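Local atomic coordinates of probable 2-phosphosulfolactate phosphatase (Clostridium acetobutylicum, PDB entry 1VR0), a protein that probably hydrolyses (2R)-O-phospho-3-sulfolactate to (2R)-3-sulfolactate and phosphate, with magnesium as cofactor. Residues 39-44 / 92-97; 81-86 / 113-118. All coordinates share one frame; numbering follows the deposited sequence.

Contact 1 (39-44 / 92-97) and contact 2 (81-86 / 113-118) lie side by side, centres about 8 Å apart, and together line the pocket of (2R)-3-sulfolactate, contact 1 at the sulfonate and contact 2 with E82, K84, G85, T115 and N116. Their segments alternate along the chain. They touch directly: S94 O is 3.2 Å from G81 N, probably a hydrogen bond, CB of N95 packs 3.5 Å from CG of E82, and CB of A42 lies 3.7 Å from OG1 of T114. The bound magnesium ion is near both, about 7 Å from the side chain of A42 and about 8 Å from that of T115.

Contact 1 (39-44 / 92-97); sequences MLRATS and DFSNSP. With 3SL ((2R)-3-sulfolactic acid), chain E.
The peptide bond between L40 and R41 is a non-proline cis bond, right at the N-cap of helix 42-51 and beside the sulfonate of bound (2R)-3-sulfolactate. No hydrogen bond joins 39-44 to 92-97 directly; the two are tied through that sulfonate, which R41 and N95 hold together. N95 sends CG anti to its backbone N (chi1 -152°), so that its amide nitrogen ND2 donates to O3S of the ligand at 2.9 Å. R41 supplies the same oxygen from NH1, 3.0 Å from O3S, with a weak further bond from NE. The sulfur lies in the guanidinium plane, at its edge. NE also donates to O2S, at 3.0 Å, although the position of that oxygen is less certain.

Over one face of the R41 guanidinium sits N95 O, offset toward the rim and 3.3 Å from CZ; neither NE nor NH2 meets it at an angle fit for a hydrogen bond. The R41 and N95 side chains run past each other in opposite directions, guanidinium and amide planes 81° apart, and the R41 chain bends at chi3 (-70°). Helix 42-51 follows strand 33-37 of the larger sheet, whereas 92-97 belongs to the long loop between strand 77-81 and helix 102-105, so the sulfonate sits where these two parts of the fold meet. NH2 of R41 is engaged elsewhere, in a salt bridge to D225, whose carboxylate also takes a hydrogen bond from S96 OG and so links both segments to helix 223-229.

Farther from the ligand the contact is apolar: CB of S44 rests against CG of P97 at 4.1 Å. The S44 hydroxyl turns back on its own segment, OG donating to a lone pair of M39 O at 2.7 Å, in the carbonyl plane.

Contact 2 (81-86 / 113-118); sequences GERKGL and TTTNGT. With 3SL ((2R)-3-sulfolactic acid), chain E.
The carboxylate of E82 spans the two segments, with both oxygens satisfied by donors around it. OE1 accepts twice: from the T115 hydroxyl, OG1 to OE1 2.7 Å, on the syn lone pair, and from G85 N of its own segment at 2.9 Å, which approaches from above the carboxylate plane. OE2 takes T115 N at 2.8 Å in a nearly straight bond (171°), again from above the plane. T115 thus grips the acid with hydroxyl and backbone N-H, its side chain crossing that of E82 at about a right angle. A chi1 of 51° puts E82 CG in the crowded position between backbone N and carbonyl carbon, 3.0 Å from ligand O3S, and the bend at chi2 turns the carboxylate toward T115.

The segments lead out of neighbouring parallel strands, 77-81 and 109-113, of the three-stranded sheet. Their last bridge pairs G81 with T113, and E82 N donates to T113 O at 3.2 Å, in the carbonyl plane. Beyond it, 81-86 closes a type I' beta turn from R83 to L86, with R83 N bonded to L86 O and L86 N to R83 O. The other segment passes through N116, the N-cap residue, into helix 117-123; T114 just before the helix and T118 in its first turn exchange bonds: T114 N donates to T118 OG1 and T118 N to T114 OG1.

R83 points its guanidinium end-on at T113, NH1 and NH2 both reaching OG1, the latter at 2.9 Å, in the guanidinium plane. NH1 donates also to E82 O, meeting that carbonyl from above its plane. T113 OG1 in turn donates its own proton to V60 O. On the ligand side, N116 ND2 lies 3.4 Å from hydroxyl O2 of the sulfolactate, while N116 OD1 is hydrogen-bonded to Y160 N.

Contact 1 (39-44 / 92-97)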
loop_
_atom_site.group_PDB
_atom_site.type_symbol
_atom_site.label_atom_id
_atom_site.label_comp_id
_atom_site.label_asym_id
_atom_site.label_seq_id
_atom_site.Cartn_x
_atom_site.Cartn_y
_atom_site.Cartn_z
HETATM N N MSE A 39 0.412 -16.082 -1.595
HETATM C CA MSE A 39 0.170 -17.086 -2.644
HETATM C C MSE A 39 1.423 -17.835 -3.084
HETATM O O MSE A 39 1.338 -18.976 -3.592
HETATM C CB MSE A 39 -0.535 -16.480 -3.857
HETATM C CG MSE A 39 0.224 -15.358 -4.489
HETATM SE SE MSE A 39 -0.208 -15.075 -6.399
HETATM C CE MSE A 39 0.087 -16.898 -7.059
ATOM N N LEU A 40 2.578 -17.208 -2.892
ATOM C CA LEU A 40 3.840 -17.856 -3.241
ATOM C C LEU A 40 4.670 -17.897 -1.997
ATOM O O LEU A 40 5.589 -17.064 -1.860
ATOM C CB LEU A 40 4.576 -17.070 -4.336
ATOM C CG LEU A 40 3.921 -17.234 -5.707
ATOM C CD1 LEU A 40 4.530 -16.296 -6.775
ATOM C CD2 LEU A 40 3.975 -18.659 -6.186
ATOM N N ARG A 41 4.425 -18.863 -1.093
ATOM C CA ARG A 41 3.611 -20.066 -1.311
ATOM C C ARG A 41 2.766 -20.514 -0.125
ATOM O O ARG A 41 1.955 -21.434 -0.285
ATOM C CB ARG A 41 4.509 -21.257 -1.695
ATOM C CG ARG A 41 5.252 -21.121 -3.024
ATOM C CD ARG A 41 6.365 -22.150 -3.143
ATOM N NE ARG A 41 7.482 -21.875 -2.225
ATOM C CZ ARG A 41 8.451 -22.739 -1.919
ATOM N NH1 ARG A 41 9.411 -22.397 -1.079
ATOM N NH2 ARG A 41 8.481 -23.948 -2.452
ATOM N N ALA A 42 2.905 -19.876 1.036
ATOM C CA ALA A 42 2.287 -20.390 2.292
ATOM C C ALA A 42 0.776 -20.667 2.237
ATOM O O ALA A 42 0.350 -21.717 2.674
ATOM C CB ALA A 42 2.587 -19.495 3.485
ATOM N N THR A 43 -0.031 -19.747 1.716
ATOM C CA THR A 43 -1.458 -19.982 1.690
ATOM C C THR A 43 -1.855 -20.918 0.572
ATOM O O THR A 43 -2.927 -21.513 0.637
ATOM C CB THR A 43 -2.293 -18.713 1.609
ATOM O OG1 THR A 43 -1.893 -17.914 0.493
ATOM C CG2 THR A 43 -2.127 -17.937 2.873
ATOM N N SER A 44 -1.003 -21.058 -0.444
ATOM C CA SER A 44 -1.207 -22.088 -1.465
ATOM C C SER A 44 -0.923 -23.469 -0.879
ATOM O O SER A 44 -1.612 -24.435 -1.220
ATOM C CB SER A 44 -0.333 -21.824 -2.687
ATOM O OG SER A 44 -0.758 -20.615 -3.282
ATOM N N ASP A 92 10.210 -32.038 7.889
ATOM C CA ASP A 92 9.777 -33.143 7.039
ATOM C C ASP A 92 9.587 -32.671 5.605
ATOM O O ASP A 92 9.969 -33.365 4.660
ATOM C CB ASP A 92 8.485 -33.754 7.600
ATOM C CG ASP A 92 8.681 -34.336 8.983
ATOM O OD1 ASP A 92 9.608 -35.147 9.141
ATOM O OD2 ASP A 92 7.952 -33.975 9.925
ATOM N N PHE A 93 9.006 -31.487 5.453
ATOM C CA PHE A 93 8.737 -30.936 4.153
ATOM C C PHE A 93 9.105 -29.478 4.103
ATOM O O PHE A 93 9.407 -28.836 5.115
ATOM C CB PHE A 93 7.265 -31.150 3.789
ATOM C CG PHE A 93 6.882 -32.580 3.791
ATOM C CD1 PHE A 93 7.403 -33.446 2.807
ATOM C CD2 PHE A 93 6.093 -33.100 4.801
ATOM C CE1 PHE A 93 7.119 -34.836 2.814
ATOM C CE2 PHE A 93 5.803 -34.472 4.830
ATOM C CZ PHE A 93 6.331 -35.349 3.813
ATOM N N SER A 94 9.079 -28.969 2.885
ATOM C CA SER A 94 9.481 -27.618 2.588
ATOM C C SER A 94 8.201 -26.840 2.421
ATOM O O SER A 94 7.238 -27.149 3.115
ATOM C CB SER A 94 10.391 -27.661 1.361
ATOM O OG SER A 94 10.304 -26.502 0.610
ATOM N N ASN A 95 8.183 -25.826 1.560
ATOM C CA ASN A 95 6.984 -25.005 1.363
ATOM C C ASN A 95 6.444 -25.065 -0.081
ATOM O O ASN A 95 5.812 -24.138 -0.571
ATOM C CB ASN A 95 7.224 -23.555 1.829
ATOM C CG ASN A 95 5.957 -22.901 2.266
ATOM O OD1 ASN A 95 5.219 -23.482 3.046
ATOM N ND2 ASN A 95 5.651 -21.733 1.737
ATOM N N SER A 96 6.672 -26.203 -0.723
ATOM C CA SER A 96 6.114 -26.480 -2.037
ATOM C C SER A 96 4.784 -27.158 -1.865
ATOM O O SER A 96 4.723 -28.175 -1.226
ATOM C CB SER A 96 7.014 -27.426 -2.813
ATOM O OG SER A 96 6.294 -27.894 -3.923
ATOM N N PRO A 97 3.717 -26.609 -2.450
ATOM C CA PRO A 97 2.425 -27.294 -2.385
ATOM C C PRO A 97 2.403 -28.726 -2.922
ATOM O O PRO A 97 1.623 -29.527 -2.397
ATOM C CB PRO A 97 1.496 -26.394 -3.216
ATOM C CG PRO A 97 2.104 -25.107 -3.214
ATOM C CD PRO A 97 3.608 -25.333 -3.163
HETATM O O11 3SL E . 11.431 -15.747 0.619
HETATM C C1 3SL E . 10.991 -16.746 0.016
HETATM O O12 3SL E . 11.420 -17.176 -1.085
HETATM C C2 3SL E . 9.873 -17.461 0.675
HETATM O O2 3SL E . 9.006 -16.470 1.219
HETATM C C3 3SL E . 9.211 -18.340 -0.368
HETATM S S 3SL E . 7.792 -18.999 0.190
HETATM O O3S 3SL E . 8.023 -20.392 0.613
HETATM O O1S 3SL E . 7.033 -18.124 1.147
HETATM O O2S 3SL E . 6.922 -19.200 -0.976
#

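Contact 2 (81-86 / 113-118)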
loop_
_atom_site.group_PDB
_atom_site.type_symbol
_atom_site.label_atom_id
_atom_site.label_comp_id
_atom_site.label_asym_id
_atom_site.label_seq_id
_atom_site.Cartn_x
_atom_site.Cartn_y
_atom_site.Cartn_z
ATOM N N GLY A 81 7.254 -25.872 6.001
ATOM C CA GLY A 81 7.477 -24.421 5.859
ATOM C C GLY A 81 8.831 -24.097 5.263
ATOM O O GLY A 81 9.424 -24.897 4.558
ATOM N N GLU A 82 9.331 -22.903 5.556
ATOM C CA GLU A 82 10.637 -22.471 5.010
ATOM C C GLU A 82 11.248 -21.275 5.710
ATOM O O GLU A 82 10.553 -20.490 6.372
ATOM C CB GLU A 82 10.511 -22.117 3.525
ATOM C CG GLU A 82 9.375 -21.150 3.203
ATOM C CD GLU A 82 9.622 -19.667 3.611
ATOM O OE1 GLU A 82 10.774 -19.213 3.748
ATOM O OE2 GLU A 82 8.644 -18.918 3.775
ATOM N N ARG A 83 12.552 -21.140 5.509
ATOM C CA ARG A 83 13.248 -19.877 5.699
ATOM C C ARG A 83 14.011 -19.534 4.415
ATOM O O ARG A 83 14.727 -20.372 3.850
ATOM C CB ARG A 83 14.185 -19.956 6.897
ATOM C CG ARG A 83 13.472 -20.003 8.239
ATOM C CD ARG A 83 12.610 -18.766 8.488
ATOM N NE ARG A 83 12.070 -18.776 9.848
ATOM C CZ ARG A 83 10.800 -19.024 10.187
ATOM N NH1 ARG A 83 9.860 -19.300 9.274
ATOM N NH2 ARG A 83 10.475 -18.990 11.477
ATOM N N LYS A 84 13.826 -18.302 3.948
ATOM C CA LYS A 84 14.409 -17.829 2.686
ATOM C C LYS A 84 13.972 -18.735 1.515
ATOM O O LYS A 84 14.717 -18.923 0.544
ATOM C CB LYS A 84 15.942 -17.770 2.784
ATOM C CG LYS A 84 16.501 -16.754 3.790
ATOM C CD LYS A 84 18.046 -16.827 3.860
ATOM C CE LYS A 84 18.710 -15.460 4.142
ATOM N NZ LYS A 84 20.218 -15.450 3.845
ATOM N N GLY A 85 12.787 -19.325 1.628
ATOM C CA GLY A 85 12.271 -20.230 0.617
ATOM C C GLY A 85 12.788 -21.650 0.673
ATOM O O GLY A 85 12.273 -22.491 -0.051
ATOM N N LEU A 86 13.788 -21.920 1.526
ATOM C CA LEU A 86 14.419 -23.234 1.640
ATOM C C LEU A 86 13.811 -24.097 2.766
ATOM O O LEU A 86 13.271 -23.587 3.748
ATOM C CB LEU A 86 15.905 -23.071 1.914
ATOM C CG LEU A 86 16.755 -22.407 0.826
ATOM C CD1 LEU A 86 18.152 -22.098 1.379
ATOM C CD2 LEU A 86 16.869 -23.288 -0.426
ATOM N N THR A 113 5.949 -23.010 9.909
ATOM C CA THR A 113 6.420 -21.674 10.116
ATOM C C THR A 113 7.034 -21.226 8.801
ATOM O O THR A 113 7.786 -21.979 8.169
ATOM C CB THR A 113 7.424 -21.606 11.279
ATOM O OG1 THR A 113 7.845 -20.256 11.442
ATOM C CG2 THR A 113 8.644 -22.503 11.070
ATOM N N THR A 114 6.673 -20.020 8.366
ATOM C CA THR A 114 7.174 -19.466 7.109
ATOM C C THR A 114 7.614 -18.020 7.259
ATOM O O THR A 114 7.399 -17.378 8.299
ATOM C CB THR A 114 6.143 -19.575 5.931
ATOM O OG1 THR A 114 5.044 -18.681 6.119
ATOM C CG2 THR A 114 5.611 -20.970 5.768
ATOM N N THR A 115 8.260 -17.528 6.205
ATOM C CA THR A 115 8.863 -16.204 6.186
ATOM C C THR A 115 7.791 -15.084 6.312
ATOM O O THR A 115 7.958 -14.189 7.124
ATOM C CB THR A 115 9.765 -16.037 4.901
ATOM O OG1 THR A 115 10.951 -16.865 4.985
ATOM C CG2 THR A 115 10.190 -14.577 4.713
ATOM N N ASN A 116 6.677 -15.209 5.576
ATOM C CA ASN A 116 5.631 -14.174 5.479
ATOM C C ASN A 116 4.205 -14.599 5.921
ATOM O O ASN A 116 3.615 -14.010 6.867
ATOM C CB ASN A 116 5.591 -13.706 4.034
ATOM C CG ASN A 116 6.945 -13.222 3.574
ATOM O OD1 ASN A 116 7.597 -12.441 4.282
ATOM N ND2 ASN A 116 7.405 -13.715 2.421
ATOM N N GLY A 117 3.657 -15.619 5.251
ATOM C CA GLY A 117 2.297 -16.096 5.508
ATOM C C GLY A 117 1.913 -16.325 6.965
ATOM O O GLY A 117 0.868 -15.843 7.413
ATOM N N THR A 118 2.763 -17.031 7.719
ATOM C CA THR A 118 2.450 -17.392 9.105
ATOM C C THR A 118 2.389 -16.180 10.044
ATOM O O THR A 118 1.570 -16.159 10.972
ATOM C CB THR A 118 3.421 -18.532 9.646
ATOM O OG1 THR A 118 4.811 -18.112 9.703
ATOM C CG2 THR A 118 3.264 -19.790 8.784
HETATM O O11 3SL E . 11.431 -15.747 0.619
HETATM C C1 3SL E . 10.991 -16.746 0.016
HETATM O O12 3SL E . 11.420 -17.176 -1.085
HETATM C C2 3SL E . 9.873 -17.461 0.675
HETATM O O2 3SL E . 9.006 -16.470 1.219
HETATM C C3 3SL E . 9.211 -18.340 -0.368
HETATM S S 3SL E . 7.792 -18.999 0.190
HETATM O O3S 3SL E . 8.023 -20.392 0.613
HETATM O O1S 3SL E . 7.033 -18.124 1.147
HETATM O O2S 3SL E . 6.922 -19.200 -0.976
#